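Local coordinates for NAD-dependent aldehyde dehydrogenase (Burkholderia multivorans, PDB 5UJU), which catalyses the NAD-dependent oxidation of aldehydes to the corresponding carboxylic acids, at the interface of chains A and B. Coordinates in Å, arbitrary orientation; residue numbers count along the deposited sequence, not the author numbering. Chains: chain A/B, NAD-dependent aldehyde dehydrogenase.

Contact 1: the interface of chains A and B. Residues chain A 514-516; chain B 196, 560-562.
A:Ile514 closes strand 511-514 and pairs in parallel with B:Val561, near the end of the C-terminal strand 554-562 of the other subunit. It illustrates how aldehyde dehydrogenase dimers are joined: a strand from one chain is added to the sheet of its partner. The close side is held by the backbone, where A:Ile514 N donates to B:Arg560 O at 3.0 Å. The nitrogen lies nearly in line with the C=O bond (171°), although the bond is bent at the hydrogen (137°). Beside this bond the two branched side chains cross obliquely, and A:Ile514 CB packs on B:Val561 CG2 at 4.0 Å. That methyl lies anti to its own backbone nitrogen while CG1 takes the crowded position (chi1 66°), which turns CG2 toward chain A. A second apolar touch comes from A:Leu516, whose CD2 branch reaches B:Met196 CE at 3.8 Å, the two side chains meeting at about a right angle. The methionine, bent at chi3, also sets CE against one face of the B:His562 ring, near its rim. Further along, past the end of strand 511-514, direct strand pairing gives way to water. Water 1 takes the place of a direct bond between the backbones, lying 2.7 Å from A:Ile514 O and 3.0 Å from A:Asn515 O. On the chain B side the same water is 3.0 Å from the backbone nitrogen B:His562 N.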
ATOM      1  N   ILE A 514       6.355 -28.701  -0.357  1.00 33.92           N
ATOM      2  CA  ILE A 514       7.315 -29.701   0.115  1.00 34.08           C
ATOM      3  C   ILE A 514       6.746 -31.096  -0.114  1.00 35.96           C
ATOM      4  O   ILE A 514       5.647 -31.406   0.363  1.00 40.58           O
ATOM      5  CB  ILE A 514       7.652 -29.498   1.600  1.00 37.40           C
ATOM      6  CG1 ILE A 514       8.246 -28.105   1.827  1.00 34.99           C
ATOM      7  CG2 ILE A 514       8.630 -30.567   2.070  1.00 40.69           C
ATOM      8  CD1 ILE A 514       7.952 -27.538   3.208  1.00 42.52           C
ATOM      9  N   ASN A 515       7.498 -31.931  -0.835  1.00 37.27           N
ATOM     10  CA  ASN A 515       7.209 -33.366  -1.000  1.00 34.66           C
ATOM     11  C   ASN A 515       5.771 -33.620  -1.458  1.00 40.74           C
ATOM     12  O   ASN A 515       5.041 -34.425  -0.876  1.00 44.12           O
ATOM     13  CB  ASN A 515       7.511 -34.136   0.292  1.00 33.83           C
ATOM     14  CG  ASN A 515       8.992 -34.188   0.592  1.00 36.32           C
ATOM     15  OD1 ASN A 515       9.807 -34.217  -0.326  1.00 37.88           O
ATOM     16  ND2 ASN A 515       9.350 -34.161   1.877  1.00 34.20           N
ATOM     17  N   LEU A 516       5.365 -32.929  -2.519  1.00 33.11           N
ATOM     18  CA  LEU A 516       4.046 -33.164  -3.116  1.00 38.11           C
ATOM     19  C   LEU A 516       4.047 -34.483  -3.888  1.00 42.68           C
ATOM     20  O   LEU A 516       4.439 -34.535  -5.057  1.00 42.77           O
ATOM     21  CB  LEU A 516       3.656 -32.000  -4.019  1.00 31.77           C
ATOM     22  CG  LEU A 516       3.516 -30.617  -3.385  1.00 36.06           C
ATOM     23  CD1 LEU A 516       3.002 -29.639  -4.435  1.00 35.70           C
ATOM     24  CD2 LEU A 516       2.601 -30.639  -2.146  1.00 35.20           C
TER
ATOM     25  N   MET B 196      -2.877 -30.585   5.049  1.00 41.56           N
ATOM     26  CA  MET B 196      -1.559 -29.986   4.938  1.00 42.33           C
ATOM     27  C   MET B 196      -1.330 -29.060   6.115  1.00 44.51           C
ATOM     28  O   MET B 196      -2.268 -28.450   6.637  1.00 42.97           O
ATOM     29  CB  MET B 196      -1.395 -29.166   3.652  1.00 37.98           C
ATOM     30  CG  MET B 196      -1.858 -29.864   2.393  1.00 45.88           C
ATOM     31  SD  MET B 196      -1.262 -28.990   0.937  1.00 49.19           S
ATOM     32  CE  MET B 196       0.437 -29.564   0.851  1.00 49.85           C
ATOM     33  N   ARG B 560       4.000 -25.193   2.532  1.00 34.71           N
ATOM     34  CA  ARG B 560       2.979 -26.190   2.815  1.00 35.64           C
ATOM     35  C   ARG B 560       3.572 -27.576   2.676  1.00 40.62           C
ATOM     36  O   ARG B 560       4.465 -27.808   1.856  1.00 35.50           O
ATOM     37  CB  ARG B 560       1.760 -26.070   1.891  1.00 32.37           C
ATOM     38  CG  ARG B 560       2.074 -26.215   0.419  1.00 39.57           C
ATOM     39  CD  ARG B 560       0.836 -25.961  -0.441  1.00 42.11           C
ATOM     40  NE  ARG B 560       1.179 -25.853  -1.853  1.00 39.28           N
ATOM     41  CZ  ARG B 560       0.291 -25.726  -2.833  1.00 48.03           C
ATOM     42  NH1 ARG B 560      -1.016 -25.690  -2.568  1.00 42.12           N
ATOM     43  NH2 ARG B 560       0.710 -25.629  -4.086  1.00 46.53           N
ATOM     44  N   VAL B 561       3.058 -28.493   3.492  1.00 35.98           N
ATOM     45  CA  VAL B 561       3.469 -29.890   3.469  1.00 39.33           C
ATOM     46  C   VAL B 561       2.281 -30.717   3.945  1.00 42.19           C
ATOM     47  O   VAL B 561       1.487 -30.271   4.778  1.00 45.18           O
ATOM     48  CB  VAL B 561       4.728 -30.123   4.344  1.00 39.79           C
ATOM     49  CG1 VAL B 561       4.416 -29.882   5.820  1.00 43.26           C
ATOM     50  CG2 VAL B 561       5.333 -31.518   4.125  1.00 36.79           C
ATOM     51  N   HIS B 562       2.133 -31.907   3.370  1.00 34.04           N
ATOM     52  CA  HIS B 562       1.101 -32.833   3.822  1.00 48.73           C
ATOM     53  C   HIS B 562       1.358 -33.273   5.259  1.00 52.60           C
ATOM     54  O   HIS B 562       2.507 -33.459   5.679  1.00 49.92           O
ATOM     55  CB  HIS B 562       1.055 -34.066   2.917  1.00 54.85           C
ATOM     56  CG  HIS B 562       0.432 -33.812   1.581  1.00 55.75           C
ATOM     57  ND1 HIS B 562      -0.931 -33.851   1.376  1.00 54.25           N
ATOM     58  CD2 HIS B 562       0.987 -33.523   0.381  1.00 51.72           C
ATOM     59  CE1 HIS B 562      -1.189 -33.591   0.107  1.00 55.24           C
ATOM     60  NE2 HIS B 562      -0.043 -33.390  -0.518  1.00 55.93           N
TER
HETATM   61  O   HOH W   1       4.282 -33.213   1.759  1.00 43.06           O

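Contact 2: the interface of chains A and B. Residues chain A 31-33, 526, 529-530; chain B 182, 184, 198.
B:Trp184, on strand 181-188, lays one face of its indole against A:Tyr33 and has the B:Lys198 ammonium on the other, while A:Ser529 CB meets its corner at B:Trp184 CD1, 3.4 Å away. On the first face A:Tyr33 CB sits over the five-membered ring, 3.9 Å from its centroid, in a CH-pi contact. Beyond CB the phenol ring stands nearly upright against the indole, the planes 84° apart, in an edge-to-face arrangement in which the tyrosine CD1 leans on B:Trp184 CZ2 at 3.7 Å. A:Tyr33 CG is anti to the backbone N (chi1 174°), which turns the ring's CD1 edge toward the NE1–CZ2 side of the indole. The opposite face is approached near its rim by B:Lys198 NZ, a neighbour from the same chain whose ammonium bonds to chain A. Bends at chi2 and chi4 bring this group to A:Ser529 OG, to which it donates at 2.8 Å, and into a salt bridge with A:Asp530 OD1 at 2.5 Å. The carboxylate is met on its syn side but 30° out of plane. Second-shell bonds fix both acceptors: A:Ser529 OG donates in turn to A:Arg31 O at 2.8 Å, and A:Asp530 OD2 accepts from A:Ala526 N. A:Ala526 CB adds an apolar touch to the indole. At the indole edge, in plane, water 2 lies 3.0 Å from B:Trp184 NE1 and 2.9 Å from A:Gly32 O.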
ATOM      1  N   ARG A  31      -6.835 -19.434   8.481  1.00 39.11           N
ATOM      2  CA  ARG A  31      -6.169 -19.949   7.278  1.00 41.73           C
ATOM      3  C   ARG A  31      -6.214 -21.478   7.168  1.00 47.93           C
ATOM      4  O   ARG A  31      -5.370 -22.081   6.499  1.00 37.67           O
ATOM      5  CB  ARG A  31      -4.726 -19.427   7.182  1.00 40.39           C
ATOM      6  CG  ARG A  31      -4.656 -17.882   7.199  1.00 44.20           C
ATOM      7  CD  ARG A  31      -3.361 -17.300   6.609  1.00 42.01           C
ATOM      8  NE  ARG A  31      -3.340 -17.339   5.144  1.00 36.03           N
ATOM      9  CZ  ARG A  31      -3.979 -16.478   4.347  1.00 38.64           C
ATOM     10  NH1 ARG A  31      -4.718 -15.490   4.853  1.00 35.75           N
ATOM     11  NH2 ARG A  31      -3.882 -16.604   3.029  1.00 33.73           N
ATOM     12  N   GLY A  32      -7.216 -22.113   7.784  1.00 41.07           N
ATOM     13  CA  GLY A  32      -7.584 -23.477   7.462  1.00 42.10           C
ATOM     14  C   GLY A  32      -8.355 -23.527   6.149  1.00 40.53           C
ATOM     15  O   GLY A  32      -8.350 -22.574   5.362  1.00 40.14           O
ATOM     16  N   TYR A  33      -9.018 -24.666   5.901  1.00 40.43           N
ATOM     17  CA  TYR A  33      -9.817 -24.832   4.686  1.00 37.67           C
ATOM     18  C   TYR A  33     -11.227 -24.278   4.879  1.00 38.70           C
ATOM     19  O   TYR A  33     -11.909 -24.623   5.850  1.00 43.30           O
ATOM     20  CB  TYR A  33      -9.921 -26.299   4.247  1.00 39.09           C
ATOM     21  CG  TYR A  33     -10.888 -26.410   3.081  1.00 40.60           C
ATOM     22  CD1 TYR A  33     -10.553 -25.878   1.838  1.00 38.01           C
ATOM     23  CD2 TYR A  33     -12.159 -26.965   3.238  1.00 45.00           C
ATOM     24  CE1 TYR A  33     -11.434 -25.925   0.770  1.00 42.82           C
ATOM     25  CE2 TYR A  33     -13.056 -27.017   2.166  1.00 47.79           C
ATOM     26  CZ  TYR A  33     -12.684 -26.489   0.935  1.00 47.54           C
ATOM     27  OH  TYR A  33     -13.544 -26.524  -0.145  1.00 49.14           O
ATOM     28  N   ALA A 526      -5.486 -22.436  -2.575  1.00 33.31           N
ATOM     29  CA  ALA A 526      -6.811 -22.271  -1.993  1.00 37.50           C
ATOM     30  C   ALA A 526      -6.934 -20.876  -1.403  1.00 37.22           C
ATOM     31  O   ALA A 526      -6.054 -20.435  -0.651  1.00 36.17           O
ATOM     32  CB  ALA A 526      -7.078 -23.325  -0.917  1.00 35.40           C
ATOM     33  N   SER A 529      -6.232 -19.342   2.582  1.00 37.04           N
ATOM     34  CA  SER A 529      -5.120 -20.050   3.203  1.00 35.67           C
ATOM     35  C   SER A 529      -3.819 -19.762   2.453  1.00 35.97           C
ATOM     36  O   SER A 529      -2.824 -19.355   3.066  1.00 37.14           O
ATOM     37  CB  SER A 529      -5.410 -21.551   3.265  1.00 40.03           C
ATOM     38  OG  SER A 529      -4.363 -22.258   3.924  1.00 41.05           O
ATOM     39  N   ASP A 530      -3.825 -19.921   1.125  1.00 36.23           N
ATOM     40  CA  ASP A 530      -2.624 -19.752   0.312  1.00 35.18           C
ATOM     41  C   ASP A 530      -2.582 -18.342  -0.272  1.00 35.97           C
ATOM     42  O   ASP A 530      -3.475 -17.954  -1.033  1.00 40.18           O
ATOM     43  CB  ASP A 530      -2.579 -20.792  -0.806  1.00 36.11           C
ATOM     44  CG  ASP A 530      -2.664 -22.222  -0.280  1.00 40.07           C
ATOM     45  OD1 ASP A 530      -2.019 -22.532   0.749  1.00 39.85           O
ATOM     46  OD2 ASP A 530      -3.386 -23.036  -0.889  1.00 37.66           O
TER
ATOM     47  N   ALA B 182      -1.009 -23.040  10.220  1.00 37.69           N
ATOM     48  CA  ALA B 182      -2.420 -23.389  10.147  1.00 38.74           C
ATOM     49  C   ALA B 182      -2.557 -24.824   9.693  1.00 37.20           C
ATOM     50  O   ALA B 182      -1.745 -25.315   8.902  1.00 38.20           O
ATOM     51  CB  ALA B 182      -3.187 -22.469   9.187  1.00 43.18           C
ATOM     52  N   TRP B 184      -4.704 -27.077   7.426  1.00 40.65           N
ATOM     53  CA  TRP B 184      -5.590 -26.963   6.273  1.00 42.18           C
ATOM     54  C   TRP B 184      -6.078 -28.360   5.926  1.00 43.85           C
ATOM     55  O   TRP B 184      -5.286 -29.210   5.510  1.00 45.54           O
ATOM     56  CB  TRP B 184      -4.851 -26.312   5.109  1.00 45.16           C
ATOM     57  CG  TRP B 184      -5.686 -26.011   3.890  1.00 47.83           C
ATOM     58  CD1 TRP B 184      -6.339 -24.837   3.610  1.00 43.63           C
ATOM     59  CD2 TRP B 184      -5.929 -26.880   2.772  1.00 41.21           C
ATOM     60  NE1 TRP B 184      -6.978 -24.929   2.396  1.00 43.00           N
ATOM     61  CE2 TRP B 184      -6.739 -26.168   1.858  1.00 44.25           C
ATOM     62  CE3 TRP B 184      -5.543 -28.187   2.455  1.00 41.64           C
ATOM     63  CZ2 TRP B 184      -7.174 -26.723   0.654  1.00 37.99           C
ATOM     64  CZ3 TRP B 184      -5.979 -28.743   1.250  1.00 45.40           C
ATOM     65  CH2 TRP B 184      -6.788 -28.010   0.368  1.00 43.34           C
ATOM     66  N   LYS B 198       0.339 -25.534   6.888  1.00 35.13           N
ATOM     67  CA  LYS B 198       0.863 -24.307   6.325  1.00 33.01           C
ATOM     68  C   LYS B 198       1.731 -23.631   7.373  1.00 35.73           C
ATOM     69  O   LYS B 198       1.474 -23.723   8.573  1.00 33.79           O
ATOM     70  CB  LYS B 198      -0.261 -23.364   5.889  1.00 34.81           C
ATOM     71  CG  LYS B 198      -1.380 -24.015   5.084  1.00 41.26           C
ATOM     72  CD  LYS B 198      -0.882 -24.550   3.761  1.00 44.19           C
ATOM     73  CE  LYS B 198      -2.013 -25.168   2.955  1.00 44.31           C
ATOM     74  NZ  LYS B 198      -2.974 -24.165   2.391  1.00 39.97           N
TER
HETATM   75  O   HOH W   2      -8.677 -22.429   2.478  1.00 36.68           O

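Contact 3: the interface of chains A and B. Residues chain A 502, 514; chain B 199, 559.
Helix 495-508 of chain A presents A:His502 to two strands of the partner, 191-204 and 554-562, which belong to the beta arm that aldehyde dehydrogenases extend across their dimer interface. The imidazole is engaged both at its rim and on a face. At the rim, B:Ser559 OG lies in the ring plane and shares a hydrogen bond with A:His502 NE2 at 3.2 Å; which of the two donates is not settled by the coordinates. The serine hydroxyl sits between its own backbone N and carbonyl carbon (chi1 61°), a rotamer that points it at the ring. Over one face comes B:Arg199, whose chain is extended from CG to NE and whose guanidinium lies within 23° of parallel to the imidazole. Its NH1 is centred over the ring, 3.4 Å from the centroid, a cation-pi geometry. This arginine is poorly ordered, so its part in the grip should be read with caution. If the cation-pi contact holds, the nearby positive charge would be expected to favour a neutral imidazole. Beside the polar pair the contact is apolar: A:His502 CD2 lies 3.9 Å from B:Ser559 CB, and the same serine carbon is approached from elsewhere in chain A by A:Ile514 CD1 at 4.2 Å.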
ATOM      1  N   HIS A 502      13.505 -23.720   2.675  1.00 32.26           N
ATOM      2  CA  HIS A 502      12.848 -22.574   3.298  0.51 37.06           C
ATOM      3  C   HIS A 502      13.679 -21.307   3.104  1.00 37.07           C
ATOM      4  O   HIS A 502      13.134 -20.234   2.815  1.00 31.32           O
ATOM      5  CB  HIS A 502      12.599 -22.846   4.789  0.51 36.12           C
ATOM      6  CG  HIS A 502      11.409 -23.724   5.067  0.51 33.64           C
ATOM      7  ND1 HIS A 502      11.518 -25.080   5.308  0.51 36.55           N
ATOM      8  CD2 HIS A 502      10.090 -23.434   5.163  0.51 30.33           C
ATOM      9  CE1 HIS A 502      10.319 -25.587   5.531  0.51 29.62           C
ATOM     10  NE2 HIS A 502       9.433 -24.611   5.443  0.51 32.01           N
ATOM     11  N   ILE A 514       6.355 -28.701  -0.357  1.00 33.92           N
ATOM     12  CA  ILE A 514       7.315 -29.701   0.115  1.00 34.08           C
ATOM     13  C   ILE A 514       6.746 -31.096  -0.114  1.00 35.96           C
ATOM     14  O   ILE A 514       5.647 -31.406   0.363  1.00 40.58           O
ATOM     15  CB  ILE A 514       7.652 -29.498   1.600  1.00 37.40           C
ATOM     16  CG1 ILE A 514       8.246 -28.105   1.827  1.00 34.99           C
ATOM     17  CG2 ILE A 514       8.630 -30.567   2.070  1.00 40.69           C
ATOM     18  CD1 ILE A 514       7.952 -27.538   3.208  1.00 42.52           C
TER
ATOM     19  N   ARG B 199       2.782 -22.989   6.907  1.00 35.09           N
ATOM     20  CA  ARG B 199       3.677 -22.219   7.743  1.00 32.55           C
ATOM     21  C   ARG B 199       3.855 -20.864   7.084  1.00 38.92           C
ATOM     22  O   ARG B 199       4.007 -20.788   5.860  1.00 37.31           O
ATOM     23  CB  ARG B 199       5.028 -22.946   7.909  1.00 38.05           C
ATOM     24  CG  ARG B 199       6.130 -22.102   8.517  1.00 53.14           C
ATOM     25  CD  ARG B 199       7.443 -22.887   8.610  1.00 68.19           C
ATOM     26  NE  ARG B 199       8.575 -21.995   8.844  1.00 75.48           N
ATOM     27  CZ  ARG B 199       9.850 -22.373   8.826  1.00 90.23           C
ATOM     28  NH1 ARG B 199      10.173 -23.641   8.587  1.00 95.94           N
ATOM     29  NH2 ARG B 199      10.805 -21.476   9.053  1.00 92.52           N
ATOM     30  N   SER B 559       4.920 -21.812   3.359  1.00 28.82           N
ATOM     31  CA  SER B 559       5.261 -23.161   2.927  1.00 32.90           C
ATOM     32  C   SER B 559       4.123 -24.109   3.289  1.00 34.26           C
ATOM     33  O   SER B 559       3.368 -23.869   4.239  1.00 39.68           O
ATOM     34  CB  SER B 559       6.571 -23.639   3.568  1.00 38.02           C
ATOM     35  OG  SER B 559       6.449 -23.673   4.981  1.00 44.14           O
TER

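The three contacts are neighbouring patches of one two-fold interface, and each recurs with the chains exchanged. The C-alpha centres of contact 1 and contact 3 are about 8 Å apart, and contact 2 lies about 12 Å from each. Contacts 1 and 3 share A:Ile514 and successive residues of strand 554-562 of chain B, while strand 191-204 contributes to all three, through B:Met196, B:Lys198 and B:Arg199. A single beta arm thus combines sheet extension, a salt bridge beside a packed indole, and a helix contact, as expected of the dimer typical of aldehyde dehydrogenases.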